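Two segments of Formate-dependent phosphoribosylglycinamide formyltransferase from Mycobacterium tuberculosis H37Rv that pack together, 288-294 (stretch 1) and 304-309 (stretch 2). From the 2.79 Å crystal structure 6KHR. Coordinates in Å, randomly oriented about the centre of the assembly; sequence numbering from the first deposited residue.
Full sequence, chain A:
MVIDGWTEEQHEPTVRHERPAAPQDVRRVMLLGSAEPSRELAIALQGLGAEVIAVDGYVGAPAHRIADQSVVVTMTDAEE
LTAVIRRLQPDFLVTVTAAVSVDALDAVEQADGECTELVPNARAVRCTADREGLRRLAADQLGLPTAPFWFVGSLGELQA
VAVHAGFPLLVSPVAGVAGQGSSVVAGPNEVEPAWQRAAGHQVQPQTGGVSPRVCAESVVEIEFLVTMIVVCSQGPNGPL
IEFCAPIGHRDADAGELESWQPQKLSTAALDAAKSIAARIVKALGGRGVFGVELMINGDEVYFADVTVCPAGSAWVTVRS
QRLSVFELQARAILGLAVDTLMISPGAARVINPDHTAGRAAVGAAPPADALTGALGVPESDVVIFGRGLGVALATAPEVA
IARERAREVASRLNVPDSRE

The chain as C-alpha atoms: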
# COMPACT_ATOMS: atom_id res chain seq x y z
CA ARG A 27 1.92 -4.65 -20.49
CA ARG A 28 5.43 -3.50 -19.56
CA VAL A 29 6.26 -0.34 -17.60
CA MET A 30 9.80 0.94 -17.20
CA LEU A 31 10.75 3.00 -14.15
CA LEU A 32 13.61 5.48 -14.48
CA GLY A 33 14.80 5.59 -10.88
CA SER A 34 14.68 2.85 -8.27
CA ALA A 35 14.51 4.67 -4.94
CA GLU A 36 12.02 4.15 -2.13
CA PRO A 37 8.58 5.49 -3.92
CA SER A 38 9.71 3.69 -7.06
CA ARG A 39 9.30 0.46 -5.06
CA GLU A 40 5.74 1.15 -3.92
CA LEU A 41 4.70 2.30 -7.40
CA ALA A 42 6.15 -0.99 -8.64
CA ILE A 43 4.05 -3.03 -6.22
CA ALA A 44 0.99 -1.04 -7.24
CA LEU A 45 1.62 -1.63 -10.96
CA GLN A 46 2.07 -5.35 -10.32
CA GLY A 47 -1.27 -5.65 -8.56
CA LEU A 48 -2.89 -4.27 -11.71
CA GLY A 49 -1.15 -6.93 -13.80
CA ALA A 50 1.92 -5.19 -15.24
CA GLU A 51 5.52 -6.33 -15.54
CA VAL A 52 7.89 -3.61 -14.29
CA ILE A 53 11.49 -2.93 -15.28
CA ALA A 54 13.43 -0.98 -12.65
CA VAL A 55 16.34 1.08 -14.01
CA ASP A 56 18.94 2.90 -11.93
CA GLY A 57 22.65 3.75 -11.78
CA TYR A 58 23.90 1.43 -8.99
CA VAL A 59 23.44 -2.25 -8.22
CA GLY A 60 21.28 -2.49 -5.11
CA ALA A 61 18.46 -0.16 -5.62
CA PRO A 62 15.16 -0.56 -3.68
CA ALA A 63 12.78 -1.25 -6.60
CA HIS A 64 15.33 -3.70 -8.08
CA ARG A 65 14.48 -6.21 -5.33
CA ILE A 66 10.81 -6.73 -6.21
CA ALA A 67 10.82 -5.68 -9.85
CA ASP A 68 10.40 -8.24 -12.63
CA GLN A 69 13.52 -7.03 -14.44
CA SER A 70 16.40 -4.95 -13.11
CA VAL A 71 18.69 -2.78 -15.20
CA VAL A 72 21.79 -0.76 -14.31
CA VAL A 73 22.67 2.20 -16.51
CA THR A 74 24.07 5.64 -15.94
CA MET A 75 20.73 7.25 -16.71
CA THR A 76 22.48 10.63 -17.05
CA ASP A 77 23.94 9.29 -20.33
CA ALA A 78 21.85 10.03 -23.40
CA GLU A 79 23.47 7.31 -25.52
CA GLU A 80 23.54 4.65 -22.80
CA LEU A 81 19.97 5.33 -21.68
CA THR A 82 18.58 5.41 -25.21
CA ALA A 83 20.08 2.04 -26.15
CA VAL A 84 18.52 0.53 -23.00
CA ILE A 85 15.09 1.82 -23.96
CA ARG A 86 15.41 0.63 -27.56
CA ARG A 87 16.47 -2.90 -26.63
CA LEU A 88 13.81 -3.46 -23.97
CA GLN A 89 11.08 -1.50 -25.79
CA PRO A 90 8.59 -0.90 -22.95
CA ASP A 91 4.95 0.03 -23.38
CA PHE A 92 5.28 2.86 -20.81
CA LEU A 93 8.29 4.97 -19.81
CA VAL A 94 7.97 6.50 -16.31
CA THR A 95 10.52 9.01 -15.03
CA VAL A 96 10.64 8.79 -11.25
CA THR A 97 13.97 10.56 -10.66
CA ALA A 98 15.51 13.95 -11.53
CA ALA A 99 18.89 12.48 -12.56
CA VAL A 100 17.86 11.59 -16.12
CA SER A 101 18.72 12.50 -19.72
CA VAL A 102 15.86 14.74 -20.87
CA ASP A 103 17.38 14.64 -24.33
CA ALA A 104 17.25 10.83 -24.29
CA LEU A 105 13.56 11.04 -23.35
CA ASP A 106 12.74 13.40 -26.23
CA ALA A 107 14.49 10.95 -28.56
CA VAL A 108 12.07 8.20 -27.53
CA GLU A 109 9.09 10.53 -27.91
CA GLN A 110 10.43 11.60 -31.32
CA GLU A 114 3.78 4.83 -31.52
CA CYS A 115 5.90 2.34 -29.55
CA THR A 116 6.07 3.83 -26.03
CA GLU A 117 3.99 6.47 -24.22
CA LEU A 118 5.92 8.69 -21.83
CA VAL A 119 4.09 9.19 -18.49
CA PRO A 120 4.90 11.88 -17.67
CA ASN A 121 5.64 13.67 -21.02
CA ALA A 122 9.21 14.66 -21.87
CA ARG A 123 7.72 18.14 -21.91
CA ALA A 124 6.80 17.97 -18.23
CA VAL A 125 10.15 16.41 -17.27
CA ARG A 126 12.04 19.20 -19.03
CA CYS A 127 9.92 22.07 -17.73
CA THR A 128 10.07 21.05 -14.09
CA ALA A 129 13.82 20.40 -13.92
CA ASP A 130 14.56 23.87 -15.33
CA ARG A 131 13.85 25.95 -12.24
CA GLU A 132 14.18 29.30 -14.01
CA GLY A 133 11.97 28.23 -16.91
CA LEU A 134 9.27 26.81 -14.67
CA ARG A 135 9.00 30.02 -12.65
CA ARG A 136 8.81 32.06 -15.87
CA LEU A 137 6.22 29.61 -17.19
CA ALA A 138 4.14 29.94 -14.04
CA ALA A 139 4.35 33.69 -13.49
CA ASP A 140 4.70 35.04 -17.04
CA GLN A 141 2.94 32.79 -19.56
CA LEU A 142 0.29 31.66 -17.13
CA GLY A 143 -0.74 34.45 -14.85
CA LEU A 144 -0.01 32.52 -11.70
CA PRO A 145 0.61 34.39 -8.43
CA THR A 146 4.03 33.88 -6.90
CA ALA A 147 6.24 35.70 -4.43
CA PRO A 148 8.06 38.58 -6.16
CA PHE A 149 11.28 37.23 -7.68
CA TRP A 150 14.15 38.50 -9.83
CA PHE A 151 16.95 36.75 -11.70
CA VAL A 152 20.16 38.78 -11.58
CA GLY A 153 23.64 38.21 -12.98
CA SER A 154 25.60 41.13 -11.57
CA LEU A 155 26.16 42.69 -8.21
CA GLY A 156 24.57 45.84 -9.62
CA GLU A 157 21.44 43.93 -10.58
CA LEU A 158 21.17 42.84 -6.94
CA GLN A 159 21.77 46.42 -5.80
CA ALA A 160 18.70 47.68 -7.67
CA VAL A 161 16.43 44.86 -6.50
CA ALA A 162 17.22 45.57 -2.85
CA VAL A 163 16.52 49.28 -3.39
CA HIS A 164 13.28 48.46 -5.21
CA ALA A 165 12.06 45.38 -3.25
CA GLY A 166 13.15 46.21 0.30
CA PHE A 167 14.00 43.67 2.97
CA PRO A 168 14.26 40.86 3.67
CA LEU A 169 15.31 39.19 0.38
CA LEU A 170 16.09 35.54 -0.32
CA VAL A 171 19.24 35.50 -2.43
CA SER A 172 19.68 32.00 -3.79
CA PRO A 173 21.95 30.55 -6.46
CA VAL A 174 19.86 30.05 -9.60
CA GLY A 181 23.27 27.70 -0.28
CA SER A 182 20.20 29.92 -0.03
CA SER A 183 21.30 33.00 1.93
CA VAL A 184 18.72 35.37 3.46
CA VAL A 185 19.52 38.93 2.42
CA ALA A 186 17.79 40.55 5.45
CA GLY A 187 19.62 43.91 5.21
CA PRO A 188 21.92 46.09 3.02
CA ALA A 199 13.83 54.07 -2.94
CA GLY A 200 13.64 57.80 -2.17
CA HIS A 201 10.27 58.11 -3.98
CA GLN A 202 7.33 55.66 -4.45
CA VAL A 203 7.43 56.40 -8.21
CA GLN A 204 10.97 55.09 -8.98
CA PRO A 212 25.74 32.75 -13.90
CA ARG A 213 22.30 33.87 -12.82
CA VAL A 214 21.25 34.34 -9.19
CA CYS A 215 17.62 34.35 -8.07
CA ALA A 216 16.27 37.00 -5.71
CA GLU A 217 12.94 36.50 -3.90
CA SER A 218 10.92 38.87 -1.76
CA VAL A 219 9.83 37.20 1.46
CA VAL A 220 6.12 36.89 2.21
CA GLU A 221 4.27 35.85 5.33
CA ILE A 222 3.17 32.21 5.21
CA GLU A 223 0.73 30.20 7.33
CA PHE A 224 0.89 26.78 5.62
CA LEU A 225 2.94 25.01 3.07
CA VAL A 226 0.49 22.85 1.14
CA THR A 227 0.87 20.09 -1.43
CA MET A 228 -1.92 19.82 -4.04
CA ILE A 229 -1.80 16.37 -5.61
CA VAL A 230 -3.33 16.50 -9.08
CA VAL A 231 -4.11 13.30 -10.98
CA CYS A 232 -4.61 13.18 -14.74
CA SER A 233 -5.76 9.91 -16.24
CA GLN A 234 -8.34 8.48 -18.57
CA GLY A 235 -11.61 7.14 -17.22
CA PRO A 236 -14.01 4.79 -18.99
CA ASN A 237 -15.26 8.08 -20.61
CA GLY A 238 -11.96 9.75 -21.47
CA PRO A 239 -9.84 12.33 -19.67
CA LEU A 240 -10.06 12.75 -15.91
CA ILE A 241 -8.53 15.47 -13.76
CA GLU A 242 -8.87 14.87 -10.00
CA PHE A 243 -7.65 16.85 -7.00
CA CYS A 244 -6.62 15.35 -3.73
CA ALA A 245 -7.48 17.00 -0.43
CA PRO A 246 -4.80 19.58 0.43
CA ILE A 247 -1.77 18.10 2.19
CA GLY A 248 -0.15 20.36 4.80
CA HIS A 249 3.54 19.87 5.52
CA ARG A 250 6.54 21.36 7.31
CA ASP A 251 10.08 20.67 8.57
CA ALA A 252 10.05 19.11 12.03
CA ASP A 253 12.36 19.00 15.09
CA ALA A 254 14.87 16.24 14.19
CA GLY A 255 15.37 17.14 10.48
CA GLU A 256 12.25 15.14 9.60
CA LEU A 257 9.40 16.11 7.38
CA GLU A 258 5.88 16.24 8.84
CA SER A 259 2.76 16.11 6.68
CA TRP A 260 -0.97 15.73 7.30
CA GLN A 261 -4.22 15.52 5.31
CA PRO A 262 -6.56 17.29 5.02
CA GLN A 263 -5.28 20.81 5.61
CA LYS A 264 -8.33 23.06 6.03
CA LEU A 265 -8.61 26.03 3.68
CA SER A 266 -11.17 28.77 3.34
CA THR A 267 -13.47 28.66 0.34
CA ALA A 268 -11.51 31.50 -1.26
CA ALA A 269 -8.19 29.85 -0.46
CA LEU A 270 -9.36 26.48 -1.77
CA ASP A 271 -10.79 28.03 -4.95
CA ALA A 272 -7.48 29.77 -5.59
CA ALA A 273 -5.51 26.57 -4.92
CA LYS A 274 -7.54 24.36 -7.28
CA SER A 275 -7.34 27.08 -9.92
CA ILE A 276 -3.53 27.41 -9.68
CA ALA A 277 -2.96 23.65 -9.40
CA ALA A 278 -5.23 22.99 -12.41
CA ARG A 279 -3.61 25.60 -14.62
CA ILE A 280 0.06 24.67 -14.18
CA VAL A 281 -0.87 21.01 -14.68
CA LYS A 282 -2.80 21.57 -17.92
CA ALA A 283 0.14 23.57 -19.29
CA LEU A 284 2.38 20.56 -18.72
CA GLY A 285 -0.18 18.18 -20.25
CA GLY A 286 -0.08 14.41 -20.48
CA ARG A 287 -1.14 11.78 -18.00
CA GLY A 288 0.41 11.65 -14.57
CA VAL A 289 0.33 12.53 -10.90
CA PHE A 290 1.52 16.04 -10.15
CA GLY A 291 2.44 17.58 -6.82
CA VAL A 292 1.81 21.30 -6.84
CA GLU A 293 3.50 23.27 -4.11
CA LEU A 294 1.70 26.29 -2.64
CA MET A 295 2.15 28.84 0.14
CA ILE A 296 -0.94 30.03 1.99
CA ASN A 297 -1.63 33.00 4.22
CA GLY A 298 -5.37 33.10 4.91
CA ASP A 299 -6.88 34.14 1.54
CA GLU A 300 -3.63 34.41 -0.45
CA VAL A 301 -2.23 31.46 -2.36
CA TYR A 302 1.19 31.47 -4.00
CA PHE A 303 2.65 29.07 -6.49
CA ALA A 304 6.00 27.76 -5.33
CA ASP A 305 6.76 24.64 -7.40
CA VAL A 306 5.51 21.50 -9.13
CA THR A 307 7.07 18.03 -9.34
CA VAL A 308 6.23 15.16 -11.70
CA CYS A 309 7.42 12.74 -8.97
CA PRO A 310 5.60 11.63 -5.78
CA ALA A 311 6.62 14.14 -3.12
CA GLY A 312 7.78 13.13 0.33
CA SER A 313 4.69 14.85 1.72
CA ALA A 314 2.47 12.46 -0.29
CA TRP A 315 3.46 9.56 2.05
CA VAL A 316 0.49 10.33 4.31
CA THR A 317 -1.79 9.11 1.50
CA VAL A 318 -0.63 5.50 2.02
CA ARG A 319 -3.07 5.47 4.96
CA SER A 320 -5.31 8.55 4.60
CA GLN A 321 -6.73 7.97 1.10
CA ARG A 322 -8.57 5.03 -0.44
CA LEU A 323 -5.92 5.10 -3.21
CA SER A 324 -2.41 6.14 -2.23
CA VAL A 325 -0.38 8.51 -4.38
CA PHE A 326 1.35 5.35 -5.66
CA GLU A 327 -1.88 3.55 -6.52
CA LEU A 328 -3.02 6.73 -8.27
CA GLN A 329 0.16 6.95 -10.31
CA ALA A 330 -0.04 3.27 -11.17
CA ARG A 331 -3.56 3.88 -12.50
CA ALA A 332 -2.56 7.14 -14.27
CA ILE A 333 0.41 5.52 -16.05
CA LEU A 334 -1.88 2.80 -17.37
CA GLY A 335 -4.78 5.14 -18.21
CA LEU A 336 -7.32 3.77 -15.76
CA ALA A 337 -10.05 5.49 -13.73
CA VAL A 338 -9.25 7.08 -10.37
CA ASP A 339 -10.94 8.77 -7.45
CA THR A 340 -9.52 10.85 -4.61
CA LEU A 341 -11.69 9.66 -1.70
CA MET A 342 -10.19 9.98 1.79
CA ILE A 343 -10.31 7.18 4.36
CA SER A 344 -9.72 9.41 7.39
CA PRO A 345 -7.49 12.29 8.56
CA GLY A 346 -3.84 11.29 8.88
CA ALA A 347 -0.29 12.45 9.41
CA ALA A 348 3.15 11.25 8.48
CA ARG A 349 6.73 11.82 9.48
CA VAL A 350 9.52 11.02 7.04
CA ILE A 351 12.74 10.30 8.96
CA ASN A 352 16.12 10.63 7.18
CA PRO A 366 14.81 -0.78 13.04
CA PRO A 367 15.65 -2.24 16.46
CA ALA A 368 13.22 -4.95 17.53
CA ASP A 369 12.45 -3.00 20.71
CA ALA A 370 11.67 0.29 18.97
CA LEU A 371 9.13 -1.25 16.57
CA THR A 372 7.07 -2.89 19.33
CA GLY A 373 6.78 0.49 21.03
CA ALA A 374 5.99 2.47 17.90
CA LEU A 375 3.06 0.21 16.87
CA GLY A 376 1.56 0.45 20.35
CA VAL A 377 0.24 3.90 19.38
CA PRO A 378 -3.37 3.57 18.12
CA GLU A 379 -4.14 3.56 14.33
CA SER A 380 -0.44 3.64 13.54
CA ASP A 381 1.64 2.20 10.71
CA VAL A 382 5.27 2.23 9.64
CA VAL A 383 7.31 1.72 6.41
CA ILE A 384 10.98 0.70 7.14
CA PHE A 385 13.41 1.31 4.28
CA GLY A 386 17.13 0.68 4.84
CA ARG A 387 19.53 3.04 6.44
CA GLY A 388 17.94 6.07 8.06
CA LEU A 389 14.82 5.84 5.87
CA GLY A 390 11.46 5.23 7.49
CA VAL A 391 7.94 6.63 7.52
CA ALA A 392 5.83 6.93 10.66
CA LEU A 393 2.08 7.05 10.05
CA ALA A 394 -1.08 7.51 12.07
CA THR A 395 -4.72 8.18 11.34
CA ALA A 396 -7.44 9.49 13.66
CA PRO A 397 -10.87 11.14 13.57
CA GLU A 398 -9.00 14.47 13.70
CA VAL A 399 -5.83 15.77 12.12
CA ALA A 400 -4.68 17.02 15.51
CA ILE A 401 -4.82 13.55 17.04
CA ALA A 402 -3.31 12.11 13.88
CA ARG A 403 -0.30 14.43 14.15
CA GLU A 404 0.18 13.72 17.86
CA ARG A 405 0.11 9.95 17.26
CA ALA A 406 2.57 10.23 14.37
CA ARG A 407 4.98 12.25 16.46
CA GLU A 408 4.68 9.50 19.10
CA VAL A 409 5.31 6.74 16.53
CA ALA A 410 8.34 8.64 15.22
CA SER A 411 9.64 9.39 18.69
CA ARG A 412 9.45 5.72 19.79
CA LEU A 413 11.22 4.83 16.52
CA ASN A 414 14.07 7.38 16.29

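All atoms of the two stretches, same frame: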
# COMPACT_ATOMS: atom_id res chain seq x y z
N GLY A 288 -0.53 11.73 -15.66
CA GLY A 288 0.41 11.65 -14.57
C GLY A 288 -0.19 12.09 -13.25
O GLY A 288 -1.37 12.43 -13.15
N VAL A 289 0.66 12.05 -12.23
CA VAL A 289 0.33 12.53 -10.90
C VAL A 289 1.28 13.68 -10.61
O VAL A 289 2.50 13.51 -10.67
CB VAL A 289 0.45 11.44 -9.83
CG1 VAL A 289 0.24 12.03 -8.51
CG2 VAL A 289 -0.59 10.39 -10.05
N PHE A 290 0.72 14.84 -10.33
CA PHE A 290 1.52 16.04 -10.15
C PHE A 290 1.35 16.53 -8.72
O PHE A 290 0.24 16.52 -8.18
CB PHE A 290 1.12 17.13 -11.15
CG PHE A 290 1.32 16.74 -12.59
CD1 PHE A 290 0.45 15.84 -13.21
CD2 PHE A 290 2.36 17.27 -13.33
CE1 PHE A 290 0.63 15.49 -14.53
CE2 PHE A 290 2.55 16.92 -14.67
CZ PHE A 290 1.67 16.02 -15.26
N GLY A 291 2.47 16.92 -8.10
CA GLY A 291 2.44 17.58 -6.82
C GLY A 291 2.69 19.06 -7.02
O GLY A 291 3.72 19.46 -7.57
N VAL A 292 1.72 19.86 -6.62
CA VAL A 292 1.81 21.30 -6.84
C VAL A 292 2.02 21.95 -5.50
O VAL A 292 1.20 21.80 -4.59
CB VAL A 292 0.56 21.86 -7.53
CG1 VAL A 292 0.57 23.36 -7.48
CG2 VAL A 292 0.51 21.39 -8.94
N GLU A 293 3.12 22.68 -5.37
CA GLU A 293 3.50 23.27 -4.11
C GLU A 293 2.96 24.69 -4.00
O GLU A 293 3.15 25.51 -4.92
CB GLU A 293 5.02 23.24 -3.94
CG GLU A 293 5.54 21.84 -3.67
CD GLU A 293 4.88 21.17 -2.45
OE1 GLU A 293 4.87 19.92 -2.39
OE2 GLU A 293 4.38 21.88 -1.56
N LEU A 294 2.29 24.98 -2.89
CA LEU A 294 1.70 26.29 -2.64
C LEU A 294 2.04 26.79 -1.23
O LEU A 294 2.36 26.02 -0.32
CB LEU A 294 0.17 26.26 -2.81
CG LEU A 294 -0.40 25.58 -4.04
CD1 LEU A 294 -1.90 25.53 -3.92
CD2 LEU A 294 0.01 26.36 -5.25
N ALA A 304 4.57 27.88 -5.60
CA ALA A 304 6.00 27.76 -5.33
C ALA A 304 6.71 26.78 -6.25
O ALA A 304 7.85 27.06 -6.65
CB ALA A 304 6.26 27.34 -3.89
N ASP A 305 6.09 25.66 -6.59
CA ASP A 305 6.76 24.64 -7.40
C ASP A 305 5.77 23.56 -7.83
O ASP A 305 4.64 23.49 -7.34
CB ASP A 305 7.91 24.00 -6.62
CG ASP A 305 8.90 23.33 -7.53
OD1 ASP A 305 8.79 23.52 -8.76
OD2 ASP A 305 9.77 22.60 -7.01
N VAL A 306 6.22 22.71 -8.75
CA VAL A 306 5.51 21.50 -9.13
C VAL A 306 6.53 20.41 -9.45
O VAL A 306 7.55 20.67 -10.10
CB VAL A 306 4.56 21.73 -10.34
CG1 VAL A 306 5.30 22.33 -11.52
CG2 VAL A 306 3.86 20.42 -10.73
N THR A 307 6.25 19.19 -8.99
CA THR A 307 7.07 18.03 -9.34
C THR A 307 6.24 16.93 -10.00
O THR A 307 5.11 16.65 -9.59
CB THR A 307 7.76 17.45 -8.13
OG1 THR A 307 8.40 16.23 -8.51
CG2 THR A 307 6.75 17.16 -7.04
N VAL A 308 6.84 16.28 -11.00
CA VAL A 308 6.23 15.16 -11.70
C VAL A 308 6.49 13.85 -10.97
O VAL A 308 6.17 12.77 -11.48
CB VAL A 308 6.73 15.08 -13.15
CG1 VAL A 308 6.54 16.41 -13.88
CG2 VAL A 308 8.19 14.62 -13.19
N CYS A 309 7.07 13.92 -9.77
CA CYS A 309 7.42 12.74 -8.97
C CYS A 309 6.73 12.79 -7.61
O CYS A 309 6.54 13.86 -7.04
CB CYS A 309 8.93 12.65 -8.76
SG CYS A 309 9.95 12.93 -10.24

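Neighbouring antiparallel strands are joined by their backbones, while their side chains decide which face belongs to the interior; residues 288-294 and 304-307 illustrate the principle well. At the apolar centre, Val292 and Val306 form a non-hydrogen-bonded pair, their CA atoms 4.4 Å apart, and both side chains project to the same buried face. Val292 (t) and Val306 (p) bring their CG2 methyls to 3.9 Å from each other. The CG2 of Val306 also lies 4.3 Å from CB of Phe290, at the edge of the aromatic ring. Farther along, CE2 of Phe290 comes within 4.1 Å of CG1 of Val308, where the second stretch has left the strand. These apolar side chains pack against one another, and none of them carries a polar group to satisfy, while the backbones bridge the gap between the strands.

The backbone flanks this centre with hydrogen bonds. Gly291 and Thr307 are paired reciprocally: Gly291 N donates to Thr307 O at 3.0 Å, and Thr307 N to Gly291 O at 2.9 Å. That same Gly291 O receives a CA-H contact from Val306 CA at 3.1 Å. Having no side chain, Gly291 leaves room beside Thr307; a CB here would sit a tight 3.5 Å from Thr307 CG2.

On the face shared by Thr307, Glu293 and Asp305 the character turns polar. Glu293 N donates to Asp305 O at 2.6 Å, whereas the return bond from Asp305 N to Glu293 O is weak at 3.4 Å; Ala304 N reaches the same Glu293 O at 2.8 Å. The two acidic side chains meet through their CB atoms, 4.0 Å apart, but their ends lead away from the opposing strand, and the Glu293 carboxylate is hydrogen-bonded elsewhere in the structure. Within the second stretch, Thr307 OG1 accepts a hydrogen bond from Cys309 N at 2.9 Å. Together the stretches bury 415 Å².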